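PDB 5VEG: flavodoxin from Lactobacillus reuteri, which binds FMN and probably serves as a low-potential electron donor to redox enzymes, in association with a bacterial microcompartment for 1,2-propanediol use. Local coordinates for residues A[67-81]-A[100-114]. Numbering follows the deposited sequence.
Sequences ISQTDVADFMKADIL and FYDDLQSTDLTGKVY. With CD (cadmium ion), chain E.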
ATOM      1  N   ILE A  67      -3.779  -8.738  -4.258  1.00 30.91           N
ATOM      2  CA  ILE A  67      -2.979  -9.324  -3.186  1.00 34.20           C
ATOM      3  C   ILE A  67      -3.071 -10.849  -3.192  1.00 34.64           C
ATOM      4  O   ILE A  67      -2.079 -11.538  -2.939  1.00 31.53           O
ATOM      5  CB  ILE A  67      -3.383  -8.723  -1.828  1.00 32.00           C
ATOM      6  CG1 ILE A  67      -2.346  -9.057  -0.756  1.00 29.21           C
ATOM      7  CG2 ILE A  67      -4.790  -9.162  -1.402  1.00 29.02           C
ATOM      8  CD1 ILE A  67      -2.361  -8.058   0.407  1.00 25.16           C
ATOM      9  N   SER A  68      -4.244 -11.404  -3.492  1.00 37.57           N
ATOM     10  CA  SER A  68      -4.394 -12.852  -3.409  1.00 39.86           C
ATOM     11  C   SER A  68      -3.695 -13.578  -4.552  1.00 40.34           C
ATOM     12  O   SER A  68      -3.466 -14.784  -4.436  1.00 39.78           O
ATOM     13  CB  SER A  68      -5.868 -13.248  -3.387  1.00 40.49           C
ATOM     14  OG  SER A  68      -6.379 -13.343  -4.704  1.00 37.25           O
ATOM     15  N   GLN A  69      -3.354 -12.881  -5.638  1.00 37.49           N
ATOM     16  CA  GLN A  69      -2.603 -13.463  -6.748  1.00 41.37           C
ATOM     17  C   GLN A  69      -1.113 -13.130  -6.702  1.00 39.87           C
ATOM     18  O   GLN A  69      -0.423 -13.301  -7.709  1.00 41.36           O
ATOM     19  CB  GLN A  69      -3.168 -12.979  -8.089  1.00 44.45           C
ATOM     20  CG  GLN A  69      -4.657 -13.158  -8.263  1.00 46.99           C
ATOM     21  CD  GLN A  69      -5.012 -14.498  -8.864  1.00 60.23           C
ATOM     22  OE1 GLN A  69      -4.463 -15.532  -8.473  1.00 57.98           O
ATOM     23  NE2 GLN A  69      -5.946 -14.493  -9.813  1.00 66.38           N
ATOM     24  N   THR A  70      -0.605 -12.631  -5.579  1.00 35.53           N
ATOM     25  CA  THR A  70       0.758 -12.118  -5.507  1.00 39.46           C
ATOM     26  C   THR A  70       1.505 -12.834  -4.397  1.00 35.23           C
ATOM     27  O   THR A  70       0.993 -12.955  -3.279  1.00 31.24           O
ATOM     28  CB  THR A  70       0.773 -10.602  -5.261  1.00 40.78           C
ATOM     29  OG1 THR A  70      -0.103  -9.956  -6.194  1.00 42.08           O
ATOM     30  CG2 THR A  70       2.178 -10.041  -5.422  1.00 32.72           C
ATOM     31  N   ASP A  71       2.702 -13.324  -4.713  1.00 32.92           N
ATOM     32  CA  ASP A  71       3.598 -13.883  -3.714  1.00 39.68           C
ATOM     33  C   ASP A  71       4.598 -12.822  -3.273  1.00 32.39           C
ATOM     34  O   ASP A  71       5.127 -12.069  -4.097  1.00 35.44           O
ATOM     35  CB  ASP A  71       4.322 -15.116  -4.260  1.00 45.04           C
ATOM     36  CG  ASP A  71       3.351 -16.219  -4.679  1.00 61.92           C
ATOM     37  OD1 ASP A  71       2.519 -16.628  -3.829  1.00 61.07           O
ATOM     38  OD2 ASP A  71       3.407 -16.663  -5.853  1.00 59.71           O
ATOM     39  N   VAL A  72       4.839 -12.750  -1.961  1.00 35.15           N
ATOM     40  CA  VAL A  72       5.799 -11.785  -1.434  1.00 30.21           C
ATOM     41  C   VAL A  72       7.160 -11.940  -2.101  1.00 32.46           C
ATOM     42  O   VAL A  72       7.845 -10.947  -2.362  1.00 36.65           O
ATOM     43  CB  VAL A  72       5.903 -11.916   0.099  1.00 33.33           C
ATOM     44  CG1 VAL A  72       7.113 -11.137   0.634  1.00 27.61           C
ATOM     45  CG2 VAL A  72       4.597 -11.433   0.770  1.00 32.15           C
ATOM     46  N   ALA A  73       7.566 -13.174  -2.415  1.00 37.95           N
ATOM     47  CA  ALA A  73       8.867 -13.380  -3.054  1.00 37.42           C
ATOM     48  C   ALA A  73       8.973 -12.620  -4.372  1.00 37.06           C
ATOM     49  O   ALA A  73      10.051 -12.127  -4.722  1.00 38.79           O
ATOM     50  CB  ALA A  73       9.120 -14.873  -3.281  1.00 43.30           C
ATOM     51  N   ASP A  74       7.869 -12.509  -5.123  1.00 31.80           N
ATOM     52  CA  ASP A  74       7.906 -11.717  -6.355  1.00 29.81           C
ATOM     53  C   ASP A  74       7.778 -10.230  -6.068  1.00 33.21           C
ATOM     54  O   ASP A  74       8.495  -9.412  -6.661  1.00 38.32           O
ATOM     55  CB  ASP A  74       6.804 -12.184  -7.309  1.00 39.17           C
ATOM     56  CG  ASP A  74       6.975 -13.644  -7.713  1.00 41.97           C
ATOM     57  OD1 ASP A  74       8.113 -14.028  -8.056  1.00 44.63           O
ATOM     58  OD2 ASP A  74       5.997 -14.412  -7.666  1.00 42.34           O
ATOM     59  N   PHE A  75       6.859  -9.884  -5.162  1.00 33.61           N
ATOM     60  CA  PHE A  75       6.619  -8.505  -4.738  1.00 34.99           C
ATOM     61  C   PHE A  75       7.905  -7.804  -4.327  1.00 31.96           C
ATOM     62  O   PHE A  75       8.188  -6.682  -4.765  1.00 34.29           O
ATOM     63  CB  PHE A  75       5.620  -8.542  -3.572  1.00 34.47           C
ATOM     64  CG  PHE A  75       5.259  -7.200  -2.991  1.00 36.27           C
ATOM     65  CD1 PHE A  75       4.468  -6.309  -3.703  1.00 29.42           C
ATOM     66  CD2 PHE A  75       5.629  -6.873  -1.686  1.00 31.62           C
ATOM     67  CE1 PHE A  75       4.103  -5.088  -3.157  1.00 29.69           C
ATOM     68  CE2 PHE A  75       5.263  -5.643  -1.125  1.00 28.85           C
ATOM     69  CZ  PHE A  75       4.500  -4.757  -1.867  1.00 30.84           C
ATOM     70  N   MET A  76       8.705  -8.456  -3.481  1.00 36.27           N
ATOM     71  CA  MET A  76       9.859  -7.809  -2.868  1.00 33.11           C
ATOM     72  C   MET A  76      10.959  -7.469  -3.859  1.00 38.23           C
ATOM     73  O   MET A  76      11.943  -6.836  -3.458  1.00 39.09           O
ATOM     74  CB  MET A  76      10.437  -8.696  -1.764  1.00 30.35           C
ATOM     75  CG  MET A  76      11.011 -10.023  -2.287  1.00 39.53           C
ATOM     76  SD  MET A  76      11.956 -10.852  -1.006  1.00 58.21           S
ATOM     77  CE  MET A  76      13.353  -9.733  -0.832  1.00 44.28           C
ATOM     78  N   LYS A  77      10.829  -7.874  -5.129  1.00 35.04           N
ATOM     79  CA  LYS A  77      11.883  -7.596  -6.097  1.00 35.23           C
ATOM     80  C   LYS A  77      11.894  -6.143  -6.547  1.00 40.10           C
ATOM     81  O   LYS A  77      12.892  -5.710  -7.128  1.00 40.47           O
ATOM     82  CB  LYS A  77      11.750  -8.526  -7.316  1.00 37.73           C
ATOM     83  CG  LYS A  77      11.746 -10.017  -6.969  1.00 42.14           C
ATOM     84  CD  LYS A  77      12.183 -10.883  -8.143  1.00 45.68           C
ATOM     85  CE  LYS A  77      12.191 -12.370  -7.781  1.00 44.61           C
ATOM     86  NZ  LYS A  77      10.892 -13.041  -8.056  1.00 54.35           N
ATOM     87  N   ALA A  78      10.837  -5.372  -6.277  1.00 35.50           N
ATOM     88  CA  ALA A  78      10.845  -3.951  -6.612  1.00 31.49           C
ATOM     89  C   ALA A  78      11.623  -3.140  -5.575  1.00 31.88           C
ATOM     90  O   ALA A  78      11.865  -3.581  -4.448  1.00 34.68           O
ATOM     91  CB  ALA A  78       9.410  -3.408  -6.720  1.00 28.84           C
ATOM     92  N   ASP A  79      12.030  -1.933  -5.976  1.00 30.42           N
ATOM     93  CA  ASP A  79      12.679  -1.021  -5.039  1.00 27.03           C
ATOM     94  C   ASP A  79      11.671  -0.370  -4.089  1.00 32.38           C
ATOM     95  O   ASP A  79      12.013  -0.083  -2.942  1.00 30.37           O
ATOM     96  CB  ASP A  79      13.423   0.088  -5.778  1.00 29.92           C
ATOM     97  CG  ASP A  79      14.357  -0.438  -6.859  1.00 38.18           C
ATOM     98  OD1 ASP A  79      15.192  -1.310  -6.556  1.00 34.70           O
ATOM     99  OD2 ASP A  79      14.234   0.028  -8.013  1.00 37.95           O
ATOM    100  N   ILE A  80      10.451  -0.114  -4.564  1.00 31.57           N
ATOM    101  CA  ILE A  80       9.396   0.559  -3.804  1.00 28.26           C
ATOM    102  C   ILE A  80       8.231  -0.412  -3.669  1.00 23.03           C
ATOM    103  O   ILE A  80       7.788  -0.991  -4.668  1.00 30.36           O
ATOM    104  CB  ILE A  80       8.954   1.864  -4.495  1.00 29.35           C
ATOM    105  CG1 ILE A  80      10.102   2.881  -4.497  1.00 27.33           C
ATOM    106  CG2 ILE A  80       7.673   2.462  -3.829  1.00 25.36           C
ATOM    107  CD1 ILE A  80       9.845   4.124  -5.374  1.00 22.76           C
ATOM    108  N   LEU A  81       7.754  -0.613  -2.437  1.00 24.45           N
ATOM    109  CA  LEU A  81       6.691  -1.569  -2.138  1.00 27.29           C
ATOM    110  C   LEU A  81       5.487  -0.849  -1.532  1.00 26.40           C
ATOM    111  O   LEU A  81       5.638  -0.098  -0.569  1.00 27.07           O
ATOM    112  CB  LEU A  81       7.189  -2.644  -1.174  1.00 24.41           C
ATOM    113  CG  LEU A  81       8.554  -3.212  -1.564  1.00 27.30           C
ATOM    114  CD1 LEU A  81       9.129  -4.034  -0.431  1.00 26.15           C
ATOM    115  CD2 LEU A  81       8.405  -4.026  -2.836  1.00 28.88           C
ATOM    116  N   PHE A 100      -0.127 -13.170   2.569  1.00 32.36           N
ATOM    117  CA  PHE A 100       0.773 -12.106   2.136  1.00 28.66           C
ATOM    118  C   PHE A 100       1.255 -11.270   3.311  1.00 28.50           C
ATOM    119  O   PHE A 100       2.452 -10.995   3.441  1.00 27.08           O
ATOM    120  CB  PHE A 100       0.046 -11.231   1.108  1.00 27.40           C
ATOM    121  CG  PHE A 100       0.923 -10.212   0.412  1.00 30.72           C
ATOM    122  CD1 PHE A 100       1.270  -9.018   1.041  1.00 27.91           C
ATOM    123  CD2 PHE A 100       1.333 -10.416  -0.894  1.00 25.59           C
ATOM    124  CE1 PHE A 100       2.041  -8.071   0.387  1.00 31.43           C
ATOM    125  CE2 PHE A 100       2.090  -9.468  -1.554  1.00 28.99           C
ATOM    126  CZ  PHE A 100       2.444  -8.300  -0.914  1.00 31.00           C
ATOM    127  N   TYR A 101       0.318 -10.830   4.161  1.00 29.15           N
ATOM    128  CA  TYR A 101       0.664 -10.046   5.345  1.00 31.45           C
ATOM    129  C   TYR A 101       1.658 -10.791   6.233  1.00 30.20           C
ATOM    130  O   TYR A 101       2.675 -10.228   6.653  1.00 32.26           O
ATOM    131  CB  TYR A 101      -0.617  -9.711   6.116  1.00 29.46           C
ATOM    132  CG  TYR A 101      -0.439  -9.178   7.524  1.00 30.08           C
ATOM    133  CD1 TYR A 101      -0.009  -7.870   7.749  1.00 28.54           C
ATOM    134  CD2 TYR A 101      -0.761  -9.960   8.630  1.00 23.73           C
ATOM    135  CE1 TYR A 101       0.116  -7.368   9.037  1.00 35.04           C
ATOM    136  CE2 TYR A 101      -0.634  -9.471   9.924  1.00 36.35           C
ATOM    137  CZ  TYR A 101      -0.203  -8.173  10.125  1.00 35.42           C
ATOM    138  OH  TYR A 101      -0.071  -7.689  11.412  1.00 38.84           O
ATOM    139  N   ASP A 102       1.371 -12.061   6.540  1.00 32.99           N
ATOM    140  CA  ASP A 102       2.274 -12.858   7.370  1.00 30.95           C
ATOM    141  C   ASP A 102       3.627 -13.061   6.688  1.00 33.17           C
ATOM    142  O   ASP A 102       4.683 -12.886   7.316  1.00 36.57           O
ATOM    143  CB  ASP A 102       1.612 -14.199   7.701  1.00 33.61           C
ATOM    144  CG  ASP A 102       2.481 -15.088   8.584  1.00 47.19           C
ATOM    145  OD1 ASP A 102       2.883 -14.649   9.684  1.00 49.07           O
ATOM    146  OD2 ASP A 102       2.758 -16.237   8.176  1.00 51.20           O
ATOM    147  N   ASP A 103       3.621 -13.396   5.394  1.00 34.86           N
ATOM    148  CA  ASP A 103       4.884 -13.579   4.680  1.00 31.35           C
ATOM    149  C   ASP A 103       5.713 -12.302   4.650  1.00 33.09           C
ATOM    150  O   ASP A 103       6.948 -12.361   4.670  1.00 32.94           O
ATOM    151  CB  ASP A 103       4.624 -14.044   3.254  1.00 30.60           C
ATOM    152  CG  ASP A 103       4.050 -15.439   3.190  1.00 32.10           C
ATOM    153  OD1 ASP A 103       3.939 -16.125   4.235  1.00 35.38           O
ATOM    154  OD2 ASP A 103       3.712 -15.834   2.070  1.00 32.67           O
ATOM    155  N   LEU A 104       5.054 -11.146   4.587  1.00 33.47           N
ATOM    156  CA  LEU A 104       5.761  -9.870   4.563  1.00 34.69           C
ATOM    157  C   LEU A 104       6.648  -9.709   5.792  1.00 34.75           C
ATOM    158  O   LEU A 104       7.835  -9.368   5.682  1.00 33.73           O
ATOM    159  CB  LEU A 104       4.743  -8.735   4.485  1.00 31.88           C
ATOM    160  CG  LEU A 104       5.086  -7.398   3.852  1.00 30.90           C
ATOM    161  CD1 LEU A 104       5.582  -7.597   2.428  1.00 34.98           C
ATOM    162  CD2 LEU A 104       3.814  -6.515   3.891  1.00 29.17           C
ATOM    163  N   GLN A 105       6.089  -9.977   6.974  1.00 33.88           N
ATOM    164  CA  GLN A 105       6.830  -9.845   8.225  1.00 37.41           C
ATOM    165  C   GLN A 105       7.947 -10.860   8.377  1.00 41.54           C
ATOM    166  O   GLN A 105       8.851 -10.641   9.186  1.00 45.55           O
ATOM    167  CB  GLN A 105       5.903  -9.998   9.421  1.00 40.61           C
ATOM    168  CG  GLN A 105       4.558  -9.407   9.241  1.00 40.66           C
ATOM    169  CD  GLN A 105       3.593  -9.879  10.304  1.00 40.76           C
ATOM    170  OE1 GLN A 105       2.422 -10.122  10.023  1.00 51.87           O
ATOM    171  NE2 GLN A 105       4.079 -10.014  11.529  1.00 48.26           N
ATOM    172  N   SER A 106       7.896 -11.971   7.654  1.00 40.07           N
ATOM    173  CA  SER A 106       8.945 -12.973   7.734  1.00 36.37           C
ATOM    174  C   SER A 106      10.081 -12.708   6.760  1.00 46.27           C
ATOM    175  O   SER A 106      11.068 -13.449   6.772  1.00 50.12           O
ATOM    176  CB  SER A 106       8.362 -14.373   7.481  1.00 40.31           C
ATOM    177  OG  SER A 106       7.165 -14.572   8.218  1.00 49.75           O
ATOM    178  N   THR A 107       9.975 -11.675   5.927  1.00 36.91           N
ATOM    179  CA  THR A 107      10.960 -11.401   4.894  1.00 43.47           C
ATOM    180  C   THR A 107      11.865 -10.249   5.314  1.00 39.98           C
ATOM    181  O   THR A 107      11.406  -9.276   5.916  1.00 36.75           O
ATOM    182  CB  THR A 107      10.259 -11.079   3.572  1.00 45.15           C
ATOM    183  OG1 THR A 107       9.291 -12.098   3.295  1.00 49.09           O
ATOM    184  CG2 THR A 107      11.250 -11.037   2.429  1.00 35.46           C
ATOM    185  N   ASP A 108      13.157 -10.371   5.008  1.00 37.42           N
ATOM    186  CA  ASP A 108      14.118  -9.290   5.237  1.00 39.72           C
ATOM    187  C   ASP A 108      13.965  -8.271   4.117  1.00 41.35           C
ATOM    188  O   ASP A 108      14.436  -8.487   2.999  1.00 36.35           O
ATOM    189  CB  ASP A 108      15.543  -9.834   5.297  1.00 44.02           C
ATOM    190  CG  ASP A 108      16.556  -8.778   5.687  1.00 47.76           C
ATOM    191  OD1 ASP A 108      16.147  -7.632   5.960  1.00 53.73           O
ATOM    192  OD2 ASP A 108      17.767  -9.087   5.739  1.00 55.26           O
ATOM    193  N   LEU A 109      13.308  -7.143   4.413  1.00 35.94           N
ATOM    194  CA  LEU A 109      13.097  -6.072   3.445  1.00 35.92           C
ATOM    195  C   LEU A 109      14.015  -4.875   3.693  1.00 31.56           C
ATOM    196  O   LEU A 109      13.670  -3.740   3.361  1.00 34.06           O
ATOM    197  CB  LEU A 109      11.630  -5.635   3.449  1.00 32.64           C
ATOM    198  CG  LEU A 109      10.688  -6.789   3.095  1.00 36.90           C
ATOM    199  CD1 LEU A 109       9.224  -6.345   3.041  1.00 38.84           C
ATOM    200  CD2 LEU A 109      11.127  -7.426   1.781  1.00 33.20           C
ATOM    201  N   THR A 110      15.184  -5.111   4.275  1.00 37.96           N
ATOM    202  CA  THR A 110      16.178  -4.052   4.428  1.00 35.27           C
ATOM    203  C   THR A 110      16.544  -3.464   3.066  1.00 35.12           C
ATOM    204  O   THR A 110      16.753  -4.200   2.097  1.00 37.67           O
ATOM    205  CB  THR A 110      17.420  -4.619   5.118  1.00 40.21           C
ATOM    206  OG1 THR A 110      17.042  -5.174   6.383  1.00 40.44           O
ATOM    207  CG2 THR A 110      18.486  -3.547   5.314  1.00 31.32           C
ATOM    208  N   GLY A 111      16.596  -2.134   2.988  1.00 33.45           N
ATOM    209  CA  GLY A 111      16.851  -1.452   1.737  1.00 35.99           C
ATOM    210  C   GLY A 111      15.627  -1.200   0.878  1.00 35.24           C
ATOM    211  O   GLY A 111      15.731  -0.491  -0.131  1.00 35.24           O
ATOM    212  N   LYS A 112      14.475  -1.766   1.220  1.00 30.94           N
ATOM    213  CA  LYS A 112      13.262  -1.500   0.459  1.00 31.28           C
ATOM    214  C   LYS A 112      12.547  -0.286   1.046  1.00 30.31           C
ATOM    215  O   LYS A 112      12.576  -0.068   2.255  1.00 29.06           O
ATOM    216  CB  LYS A 112      12.336  -2.718   0.455  1.00 27.29           C
ATOM    217  CG  LYS A 112      13.016  -4.015  -0.035  1.00 30.68           C
ATOM    218  CD  LYS A 112      13.550  -3.870  -1.464  1.00 33.45           C
ATOM    219  CE  LYS A 112      14.198  -5.172  -1.954  1.00 36.54           C
ATOM    220  NZ  LYS A 112      14.155  -5.321  -3.434  1.00 30.78           N
ATOM    221  N   VAL A 113      11.927   0.507   0.167  1.00 28.52           N
ATOM    222  CA  VAL A 113      11.140   1.676   0.537  1.00 27.84           C
ATOM    223  C   VAL A 113       9.664   1.311   0.416  1.00 28.73           C
ATOM    224  O   VAL A 113       9.250   0.700  -0.574  1.00 30.94           O
ATOM    225  CB  VAL A 113      11.490   2.875  -0.361  1.00 29.47           C
ATOM    226  CG1 VAL A 113      10.469   4.037  -0.185  1.00 28.01           C
ATOM    227  CG2 VAL A 113      12.921   3.331  -0.091  1.00 30.58           C
ATOM    228  N   TYR A 114       8.873   1.644   1.427  1.00 26.74           N
ATOM    229  CA  TYR A 114       7.496   1.183   1.438  1.00 23.04           C
ATOM    230  C   TYR A 114       6.546   2.320   1.764  1.00 22.63           C
ATOM    231  O   TYR A 114       6.931   3.358   2.311  1.00 24.25           O
ATOM    232  CB  TYR A 114       7.272   0.020   2.429  1.00 22.12           C
ATOM    233  CG  TYR A 114       7.132   0.459   3.865  1.00 29.31           C
ATOM    234  CD1 TYR A 114       5.884   0.803   4.395  1.00 26.02           C
ATOM    235  CD2 TYR A 114       8.245   0.537   4.697  1.00 25.60           C
ATOM    236  CE1 TYR A 114       5.758   1.208   5.695  1.00 25.45           C
ATOM    237  CE2 TYR A 114       8.120   0.935   6.014  1.00 25.76           C
ATOM    238  CZ  TYR A 114       6.871   1.278   6.500  1.00 35.04           C
ATOM    239  OH  TYR A 114       6.725   1.686   7.806  1.00 35.44           O
TER
HETATM  240 CD    CD E 202       2.637 -17.985   1.941  1.00 33.25          CD
HETATM  241  O   HOH W   1       3.467 -14.658  -0.196  1.00 37.37           O
HETATM  242  O   HOH W   2      14.704   0.623  -2.352  1.00 34.78           O
HETATM  243  O   HOH W   3       3.199 -17.657  -0.528  1.00 39.87           O
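Helix 72-75 packs on helix 98-105 while the strands that follow them, beginning at Ile-80 and Val-113, pair in parallel: a helix-and-strand contact in the flavodoxin fold. Phe-100 is its apolar centre. With CG anti to the backbone N (chi1 -171°), its ring slots between Ile-67 and Val-72; Val-72 CG2 sits over the middle of one face, 3.8 Å from the centroid, and Ile-67 CG1 lies over the other. The Phe-100 edge meets the face of Phe-75 in a T-shaped pair, CZ 3.6 Å from Phe-75 CD2. Further along, Met-76 SD rests against Thr-107 CG2. At the strand starts, Lys-112 bends at chi2 and runs past Leu-81 CD1, so that NZ reaches Met-76 O at 2.7 Å, nearly head-on, and Ala-78 O at 3.0 Å, from above that carbonyl's plane. A methionine in its place would probably leave both turn carbonyls without this donor. Leu-81 N bonds Val-113 O at 2.7 Å. A water links Val-72 N to Asp-103 OD2, which binds cadmium together with Asp-99. Strand 80-85, helix 98-105 and strand 113-120 form a beta-alpha-beta unit, with strand 31-38 beside 80-85 and helix 159-176 covering Ile-80 and Val-113.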